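Side-chain contacts in protein kinase domain-containing protein (Chaetomium thermophilum, PDB 6Z3U), which probably transfers phosphate from ATP to serine and threonine residues of proteins, as the CDK7-type kinase subunit of the CAK complex: residues I257-R262 and M302-L307; V282-A287 and S293-G298; K310-P315 and D343-R348. All coordinates share one frame; numbering follows the deposited sequence.

Interaction 1. Residues I257-R262 and M302-L307; sequences ITRWYR and MEQITL
Q304, on helix 301-311, reaches across to R259 and W260 in the short 3-10 turn 259-261, and its side chain supplies nearly all that this helix offers the turn. It begins at CB, which packs against the aliphatic stem of R259 with CB to R259 CG at 3.9 Å and lies nearly as close to CD of the same arginine. One atom further out, Q304 CG comes to 3.6 Å from R259 O. The chain then bends at chi2 (65°), turning the amide from the arginine stem toward the W260 backbone. The amide carbon Q304 CD sits 3.4 Å from R259 O, while OE1 approaches the indole obliquely, 4.0 Å from W260 CD1, with the amide and ring planes only 19° apart. NE2 lies 3.4 Å from W260 O, and its similar approach to R259 O has too poor an angle for a hydrogen bond. What fixes the rotation of the amide is the loop that precedes helix 301-311, where OE1 accepts from G298 N and NE2 donates to L296 O. With an alanine here, G298 N and L296 O would probably be left without their side-chain mates, and a gap would open beside the stem of R259. The arginine has its own outside partners, forming a salt bridge through NE with E301 and a hydrogen bond through NH2 with G298 O. Just before the turn, T258 OG1 is hydrogen-bonded to D220, the predicted proton acceptor. A buried polar side chain thus joins the P+1 loop at the end of the activation segment to the helix known in protein kinases as αG, an arrangement belonging to the C-lobe of the kinase fold.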
loop_
_atom_site.group_PDB
_atom_site.type_symbol
_atom_site.label_atom_id
_atom_site.label_comp_id
_atom_site.label_asym_id
_atom_site.label_seq_id
_atom_site.Cartn_x
_atom_site.Cartn_y
_atom_site.Cartn_z
ATOM N N ILE B 257 7.771 9.626 -12.131
ATOM C CA ILE B 257 8.357 9.024 -13.323
ATOM C C ILE B 257 9.517 9.883 -13.810
ATOM O O ILE B 257 9.376 11.099 -13.984
ATOM C CB ILE B 257 7.323 8.845 -14.451
ATOM C CG1 ILE B 257 6.047 8.187 -13.926
ATOM C CG2 ILE B 257 7.907 7.999 -15.569
ATOM C CD1 ILE B 257 4.958 8.050 -14.976
ATOM N N THR B 258 10.663 9.253 -14.049
ATOM C CA THR B 258 11.801 9.969 -14.608
ATOM C C THR B 258 11.393 10.662 -15.905
ATOM O O THR B 258 10.581 10.145 -16.675
ATOM C CB THR B 258 12.962 9.005 -14.851
ATOM O OG1 THR B 258 13.288 8.334 -13.628
ATOM C CG2 THR B 258 14.187 9.759 -15.352
ATOM N N ARG B 259 11.963 11.849 -16.135
ATOM C CA ARG B 259 11.520 12.692 -17.243
ATOM C C ARG B 259 11.447 11.914 -18.551
ATOM O O ARG B 259 10.410 11.906 -19.224
ATOM C CB ARG B 259 12.464 13.888 -17.399
ATOM C CG ARG B 259 11.967 14.925 -18.397
ATOM C CD ARG B 259 12.966 16.052 -18.613
ATOM N NE ARG B 259 13.384 16.682 -17.362
ATOM C CZ ARG B 259 14.565 16.496 -16.775
ATOM N NH1 ARG B 259 14.835 17.120 -15.638
ATOM N NH2 ARG B 259 15.479 15.700 -17.316
ATOM N N TRP B 260 12.538 11.244 -18.922
ATOM C CA TRP B 260 12.607 10.580 -20.220
ATOM C C TRP B 260 11.477 9.581 -20.430
ATOM O O TRP B 260 11.188 9.226 -21.578
ATOM C CB TRP B 260 13.954 9.874 -20.371
ATOM C CG TRP B 260 15.131 10.797 -20.292
ATOM C CD1 TRP B 260 15.103 12.160 -20.215
ATOM C CD2 TRP B 260 16.515 10.423 -20.273
ATOM N NE1 TRP B 260 16.383 12.658 -20.156
ATOM C CE2 TRP B 260 17.267 11.612 -20.187
ATOM C CE3 TRP B 260 17.190 9.201 -20.320
ATOM C CZ2 TRP B 260 18.658 11.613 -20.146
ATOM C CZ3 TRP B 260 18.571 9.204 -20.280
ATOM C CH2 TRP B 260 19.290 10.403 -20.195
ATOM N N TYR B 261 10.849 9.107 -19.355
ATOM C CA TYR B 261 9.774 8.128 -19.439
ATOM C C TYR B 261 8.440 8.693 -18.965
ATOM O O TYR B 261 7.469 7.939 -18.835
ATOM C CB TYR B 261 10.143 6.884 -18.626
ATOM C CG TYR B 261 11.543 6.387 -18.916
ATOM C CD1 TYR B 261 12.639 6.920 -18.250
ATOM C CD2 TYR B 261 11.771 5.405 -19.869
ATOM C CE1 TYR B 261 13.917 6.483 -18.514
ATOM C CE2 TYR B 261 13.053 4.960 -20.142
ATOM C CZ TYR B 261 14.120 5.505 -19.459
ATOM O OH TYR B 261 15.397 5.074 -19.718
ATOM N N ARG B 262 8.368 10.007 -18.718
ATOM C CA ARG B 262 7.157 10.629 -18.191
ATOM C C ARG B 262 6.132 10.793 -19.309
ATOM O O ARG B 262 6.477 11.288 -20.387
ATOM C CB ARG B 262 7.469 12.002 -17.601
ATOM C CG ARG B 262 6.448 12.497 -16.589
ATOM C CD ARG B 262 6.665 13.966 -16.239
ATOM N NE ARG B 262 8.050 14.296 -15.917
ATOM C CZ ARG B 262 8.644 14.049 -14.755
ATOM N NH1 ARG B 262 7.980 13.456 -13.774
ATOM N NH2 ARG B 262 9.909 14.401 -14.576
ATOM N N MET B 302 10.340 21.212 -20.916
ATOM C CA MET B 302 10.041 21.781 -22.226
ATOM C C MET B 302 10.714 20.977 -23.330
ATOM O O MET B 302 10.149 20.808 -24.417
ATOM C CB MET B 302 10.473 23.246 -22.281
ATOM C CG MET B 302 9.692 24.152 -21.340
ATOM S SD MET B 302 9.882 25.908 -21.705
ATOM C CE MET B 302 11.667 26.069 -21.698
ATOM N N GLU B 303 11.929 20.481 -23.077
ATOM C CA GLU B 303 12.573 19.604 -24.048
ATOM C C GLU B 303 11.810 18.292 -24.180
ATOM O O GLU B 303 11.618 17.789 -25.292
ATOM C CB GLU B 303 14.025 19.336 -23.649
ATOM C CG GLU B 303 14.952 20.536 -23.794
ATOM C CD GLU B 303 16.417 20.173 -23.605
ATOM O OE1 GLU B 303 16.844 19.113 -24.112
ATOM O OE2 GLU B 303 17.142 20.950 -22.947
ATOM N N GLN B 304 11.360 17.728 -23.058
ATOM C CA GLN B 304 10.585 16.493 -23.126
ATOM C C GLN B 304 9.284 16.711 -23.886
ATOM O O GLN B 304 8.894 15.879 -24.715
ATOM C CB GLN B 304 10.302 15.970 -21.720
ATOM C CG GLN B 304 9.853 14.521 -21.687
ATOM C CD GLN B 304 10.929 13.566 -22.162
ATOM O OE1 GLN B 304 12.115 13.895 -22.160
ATOM N NE2 GLN B 304 10.516 12.375 -22.580
ATOM N N ILE B 305 8.614 17.838 -23.638
ATOM C CA ILE B 305 7.390 18.148 -24.372
ATOM C C ILE B 305 7.696 18.312 -25.855
ATOM O O ILE B 305 7.003 17.758 -26.717
ATOM C CB ILE B 305 6.721 19.408 -23.793
ATOM C CG1 ILE B 305 6.169 19.121 -22.393
ATOM C CG2 ILE B 305 5.619 19.896 -24.726
ATOM C CD1 ILE B 305 5.698 20.348 -21.659
ATOM N N THR B 306 8.743 19.075 -26.175
ATOM C CA THR B 306 9.109 19.276 -27.572
ATOM C C THR B 306 9.485 17.956 -28.232
ATOM O O THR B 306 9.122 17.703 -29.387
ATOM C CB THR B 306 10.264 20.271 -27.674
ATOM O OG1 THR B 306 9.884 21.514 -27.070
ATOM C CG2 THR B 306 10.636 20.516 -29.125
ATOM N N LEU B 307 10.198 17.092 -27.507
ATOM C CA LEU B 307 10.614 15.818 -28.080
ATOM C C LEU B 307 9.409 14.945 -28.403
ATOM O O LEU B 307 9.347 14.333 -29.474
ATOM C CB LEU B 307 11.561 15.096 -27.125
ATOM C CG LEU B 307 13.007 15.597 -27.091
ATOM C CD1 LEU B 307 13.798 14.871 -26.010
ATOM C CD2 LEU B 307 13.675 15.425 -28.443
#

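Interaction 2. Residues V282-A287 and S293-G298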
loop_
_atom_site.group_PDB
_atom_site.type_symbol
_atom_site.label_atom_id
_atom_site.label_comp_id
_atom_site.label_asym_id
_atom_site.label_seq_id
_atom_site.Cartn_x
_atom_site.Cartn_y
_atom_site.Cartn_z
ATOM N N VAL B 282 6.535 2.010 -20.107
ATOM C CA VAL B 282 6.853 0.740 -20.752
ATOM C C VAL B 282 7.131 0.960 -22.231
ATOM O O VAL B 282 8.088 0.408 -22.790
ATOM C CB VAL B 282 5.714 -0.267 -20.532
ATOM C CG1 VAL B 282 5.882 -1.467 -21.442
ATOM C CG2 VAL B 282 5.681 -0.699 -19.082
ATOM N N GLY B 283 6.304 1.774 -22.889
ATOM C CA GLY B 283 6.549 2.079 -24.287
ATOM C C GLY B 283 7.927 2.665 -24.521
ATOM O O GLY B 283 8.572 2.376 -25.529
ATOM N N MET B 284 8.398 3.499 -23.590
ATOM C CA MET B 284 9.733 4.075 -23.727
ATOM C C MET B 284 10.822 3.046 -23.451
ATOM O O MET B 284 11.885 3.091 -24.081
ATOM C CB MET B 284 9.882 5.279 -22.798
ATOM C CG MET B 284 9.049 6.477 -23.226
ATOM S SD MET B 284 9.544 7.085 -24.850
ATOM C CE MET B 284 8.040 7.884 -25.399
ATOM N N VAL B 285 10.585 2.123 -22.517
ATOM C CA VAL B 285 11.528 1.028 -22.311
ATOM C C VAL B 285 11.538 0.108 -23.523
ATOM O O VAL B 285 12.597 -0.353 -23.965
ATOM C CB VAL B 285 11.185 0.263 -21.020
ATOM C CG1 VAL B 285 11.995 -1.014 -20.927
ATOM C CG2 VAL B 285 11.435 1.139 -19.803
ATOM N N PHE B 286 10.362 -0.170 -24.085
ATOM C CA PHE B 286 10.295 -0.952 -25.314
ATOM C C PHE B 286 11.095 -0.274 -26.418
ATOM O O PHE B 286 11.941 -0.901 -27.065
ATOM C CB PHE B 286 8.833 -1.125 -25.728
ATOM C CG PHE B 286 8.604 -2.166 -26.793
ATOM C CD1 PHE B 286 9.642 -2.932 -27.291
ATOM C CD2 PHE B 286 7.332 -2.360 -27.306
ATOM C CE1 PHE B 286 9.415 -3.877 -28.274
ATOM C CE2 PHE B 286 7.099 -3.304 -28.287
ATOM C CZ PHE B 286 8.142 -4.062 -28.772
ATOM N N ALA B 287 10.853 1.020 -26.632
ATOM C CA ALA B 287 11.569 1.738 -27.680
ATOM C C ALA B 287 13.061 1.783 -27.393
ATOM O O ALA B 287 13.879 1.632 -28.307
ATOM C CB ALA B 287 11.012 3.154 -27.825
ATOM N N SER B 293 19.160 2.958 -27.021
ATOM C CA SER B 293 19.411 4.291 -26.498
ATOM C C SER B 293 18.070 4.911 -26.134
ATOM O O SER B 293 17.035 4.522 -26.687
ATOM C CB SER B 293 20.153 5.163 -27.520
ATOM O OG SER B 293 19.246 5.724 -28.451
ATOM N N PRO B 294 18.051 5.871 -25.208
ATOM C CA PRO B 294 16.774 6.483 -24.822
ATOM C C PRO B 294 16.079 7.106 -26.024
ATOM O O PRO B 294 16.703 7.774 -26.852
ATOM C CB PRO B 294 17.179 7.540 -23.787
ATOM C CG PRO B 294 18.539 7.129 -23.314
ATOM C CD PRO B 294 19.191 6.458 -24.481
ATOM N N PHE B 295 14.771 6.863 -26.127
ATOM C CA PHE B 295 14.012 7.375 -27.263
ATOM C C PHE B 295 13.948 8.898 -27.229
ATOM O O PHE B 295 14.352 9.573 -28.182
ATOM C CB PHE B 295 12.606 6.773 -27.265
ATOM C CG PHE B 295 11.780 7.144 -28.471
ATOM C CD1 PHE B 295 12.379 7.552 -29.651
ATOM C CD2 PHE B 295 10.397 7.091 -28.414
ATOM C CE1 PHE B 295 11.617 7.892 -30.750
ATOM C CE2 PHE B 295 9.631 7.432 -29.512
ATOM C CZ PHE B 295 10.242 7.833 -30.680
ATOM N N LEU B 296 13.438 9.458 -26.126
ATOM C CA LEU B 296 13.274 10.897 -25.945
ATOM C C LEU B 296 14.013 11.306 -24.670
ATOM O O LEU B 296 13.407 11.389 -23.596
ATOM C CB LEU B 296 11.799 11.282 -25.847
ATOM C CG LEU B 296 10.880 10.703 -26.919
ATOM C CD1 LEU B 296 9.426 11.017 -26.597
ATOM C CD2 LEU B 296 11.256 11.236 -28.288
ATOM N N PRO B 297 15.318 11.566 -24.759
ATOM C CA PRO B 297 16.079 11.975 -23.560
ATOM C C PRO B 297 16.139 13.492 -23.409
ATOM O O PRO B 297 17.170 14.146 -23.629
ATOM C CB PRO B 297 17.451 11.345 -23.816
ATOM C CG PRO B 297 17.542 11.162 -25.323
ATOM C CD PRO B 297 16.194 11.457 -25.931
ATOM N N GLY B 298 15.004 14.075 -23.033
ATOM C CA GLY B 298 14.955 15.506 -22.809
ATOM C C GLY B 298 15.638 15.884 -21.507
ATOM O O GLY B 298 15.578 15.160 -20.513
#
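M284 and A287, one helical turn apart on helix 276-291, present their side chains to F295 and L296 of the loop that follows the helix. The sulfur comes at the edge of the phenylalanine ring, with M284 SD 3.7 Å from F295 CD2 and 77° off the ring normal as measured from the centroid, a Met-aromatic contact. A bend at chi2 (-62°) helps turn the end of the chain toward the loop, and the terminal methyl goes on to L296, M284 CE to L296 CD1 measuring 3.6 Å. A287 adds its methyl group at the base of the same ring, with A287 CB 4.0 Å from F295 CB. The helix is the αF of protein kinases, the hydrophobic centre of the C-lobe, and here it helps to bury the loop that leads from it to αG. Within that loop the two residues support each other: L296 CD2 stands over the centre of one face of the F295 ring, 4.0 Å above its plane. Farther out, F349 meets F295 edge-to-face and also touches A287, while Y261 packs on M284. L296 also touches L307 and I308 of helix 301-311.

Interaction 3. Residues K310-P315 and D343-R348; sequences KHIGTP and DAYMAR
A thin, mainly van der Waals contact brings H311 and I312, where helix 301-311 runs out, against Y345 and R348 of the short helix 342-349, near the surface of the C-lobe. The phenol oxygen does the touching at the buried end: Y345 OH lies 3.7 Å from I312 CG1 and 3.8 Å from I312 CA, the end of the tyrosine abutting the isoleucine. H311 O is 4.0 Å from Y345 OH, and no hydrogen bond crosses between the segments. The 27 residues separating them belong to the insert that CMGC kinases carry between αG and αH, so the contact folds the far end of that insert back onto its start. Just past the helix, G313 leaves helical geometry with a positive phi (146°); at its backbone angles a CB would run into the carbonyl oxygen of I312, which calls for glycine. At the outer end R348, extended from CG to NE, brings an edge of its guanidinium to the imidazole, NH2 lying 3.8 Å from H311 CD2 with the two planes 77° apart. The Y345 ring also meets that of W361 at a steep angle, and the side chain packs on V357, both in helix 353-363.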
loop_
_atom_site.group_PDB
_atom_site.type_symbol
_atom_site.label_atom_id
_atom_site.label_comp_id
_atom_site.label_asym_id
_atom_site.label_seq_id
_atom_site.Cartn_x
_atom_site.Cartn_y
_atom_site.Cartn_z
ATOM N N LYS B 310 7.894 16.199 -31.445
ATOM C CA LYS B 310 8.690 15.947 -32.641
ATOM C C LYS B 310 8.566 14.494 -33.088
ATOM O O LYS B 310 8.345 14.216 -34.272
ATOM C CB LYS B 310 10.151 16.321 -32.376
ATOM C CG LYS B 310 11.089 16.128 -33.559
ATOM C CD LYS B 310 12.544 16.294 -33.135
ATOM C CE LYS B 310 13.510 15.976 -34.274
ATOM N NZ LYS B 310 13.566 17.052 -35.304
ATOM N N HIS B 311 8.693 13.553 -32.150
ATOM C CA HIS B 311 8.825 12.143 -32.489
ATOM C C HIS B 311 7.529 11.351 -32.387
ATOM O O HIS B 311 7.443 10.271 -32.982
ATOM C CB HIS B 311 9.877 11.474 -31.592
ATOM C CG HIS B 311 11.288 11.876 -31.898
ATOM N ND1 HIS B 311 11.605 12.884 -32.782
ATOM C CD2 HIS B 311 12.468 11.388 -31.447
ATOM C CE1 HIS B 311 12.919 13.005 -32.857
ATOM N NE2 HIS B 311 13.466 12.107 -32.056
ATOM N N ILE B 312 6.531 11.836 -31.658
ATOM C CA ILE B 312 5.248 11.154 -31.530
ATOM C C ILE B 312 4.130 11.949 -32.193
ATOM O O ILE B 312 3.336 11.400 -32.958
ATOM C CB ILE B 312 4.916 10.865 -30.050
ATOM C CG1 ILE B 312 5.842 9.784 -29.488
ATOM C CG2 ILE B 312 3.466 10.429 -29.904
ATOM C CD1 ILE B 312 7.084 10.332 -28.842
ATOM N N GLY B 313 4.058 13.238 -31.917
ATOM C CA GLY B 313 3.039 14.100 -32.484
ATOM C C GLY B 313 2.631 15.175 -31.494
ATOM O O GLY B 313 2.718 15.022 -30.279
ATOM N N THR B 314 2.177 16.300 -32.031
ATOM C CA THR B 314 1.743 17.410 -31.192
ATOM C C THR B 314 0.359 17.109 -30.626
ATOM O O THR B 314 -0.588 16.933 -31.401
ATOM C CB THR B 314 1.710 18.709 -31.993
ATOM O OG1 THR B 314 3.039 19.076 -32.383
ATOM C CG2 THR B 314 1.105 19.833 -31.163
ATOM N N PRO B 315 0.198 17.016 -29.305
ATOM C CA PRO B 315 -1.152 16.847 -28.743
ATOM C C PRO B 315 -1.989 18.098 -28.969
ATOM O O PRO B 315 -1.526 19.219 -28.747
ATOM C CB PRO B 315 -0.896 16.592 -27.252
ATOM C CG PRO B 315 0.446 17.181 -26.989
ATOM C CD PRO B 315 1.235 17.000 -28.256
ATOM N N ASP B 343 3.001 3.017 -39.513
ATOM C CA ASP B 343 3.994 2.891 -40.574
ATOM C C ASP B 343 5.223 3.740 -40.278
ATOM O O ASP B 343 6.358 3.311 -40.519
ATOM C CB ASP B 343 3.375 3.286 -41.914
ATOM C CG ASP B 343 2.233 2.373 -42.313
ATOM O OD1 ASP B 343 1.876 1.490 -41.502
ATOM O OD2 ASP B 343 1.698 2.536 -43.430
ATOM N N ALA B 344 5.021 4.941 -39.733
ATOM C CA ALA B 344 6.145 5.838 -39.502
ATOM C C ALA B 344 7.140 5.249 -38.515
ATOM O O ALA B 344 8.336 5.548 -38.586
ATOM C CB ALA B 344 5.640 7.188 -38.998
ATOM N N TYR B 345 6.675 4.402 -37.596
ATOM C CA TYR B 345 7.569 3.791 -36.623
ATOM C C TYR B 345 8.350 2.620 -37.197
ATOM O O TYR B 345 9.371 2.231 -36.619
ATOM C CB TYR B 345 6.777 3.311 -35.403
ATOM C CG TYR B 345 6.222 4.425 -34.546
ATOM C CD1 TYR B 345 5.114 5.154 -34.953
ATOM C CD2 TYR B 345 6.802 4.741 -33.326
ATOM C CE1 TYR B 345 4.603 6.172 -34.170
ATOM C CE2 TYR B 345 6.297 5.756 -32.537
ATOM C CZ TYR B 345 5.197 6.466 -32.963
ATOM O OH TYR B 345 4.693 7.478 -32.185
ATOM N N MET B 346 7.899 2.059 -38.320
ATOM C CA MET B 346 8.525 0.852 -38.851
ATOM C C MET B 346 9.984 1.099 -39.211
ATOM O O MET B 346 10.832 0.215 -39.037
ATOM C CB MET B 346 7.751 0.364 -40.075
ATOM C CG MET B 346 7.772 -1.141 -40.271
ATOM S SD MET B 346 6.849 -2.032 -39.006
ATOM C CE MET B 346 5.178 -1.454 -39.315
ATOM N N ALA B 347 10.298 2.295 -39.714
ATOM C CA ALA B 347 11.641 2.561 -40.217
ATOM C C ALA B 347 12.687 2.458 -39.115
ATOM O O ALA B 347 13.763 1.883 -39.322
ATOM C CB ALA B 347 11.688 3.944 -40.864
ATOM N N ARG B 348 12.400 3.021 -37.942
ATOM C CA ARG B 348 13.368 3.047 -36.854
ATOM C C ARG B 348 13.229 1.848 -35.923
ATOM O O ARG B 348 14.237 1.311 -35.451
ATOM C CB ARG B 348 13.212 4.345 -36.056
ATOM C CG ARG B 348 14.363 4.654 -35.112
ATOM C CD ARG B 348 14.139 5.978 -34.390
ATOM N NE ARG B 348 15.269 6.343 -33.540
ATOM C CZ ARG B 348 15.309 7.429 -32.774
ATOM N NH1 ARG B 348 16.379 7.680 -32.032
ATOM N NH2 ARG B 348 14.280 8.267 -32.751
#

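Moving outward from the αF helix, the three contacts show chemistry following depth. Interaction 2 is buried throughout and wholly apolar. Interaction 1, partly buried, mixes aliphatic packing with a buried amide, and its glutamine binds the backbone of loop 293-298, so interaction 1 is tied to a segment of interaction 2. Interaction 3 lies nearest the surface, where a charged group meets an imidazole without a hydrogen bond or salt bridge. It shares helix 301-311 with interaction 1, and L296 and F295 of interaction 2 pack against I312, H311 and R348. Loop 293-298 therefore lies between the other two contacts, joining the P+1 region to the CMGC insert.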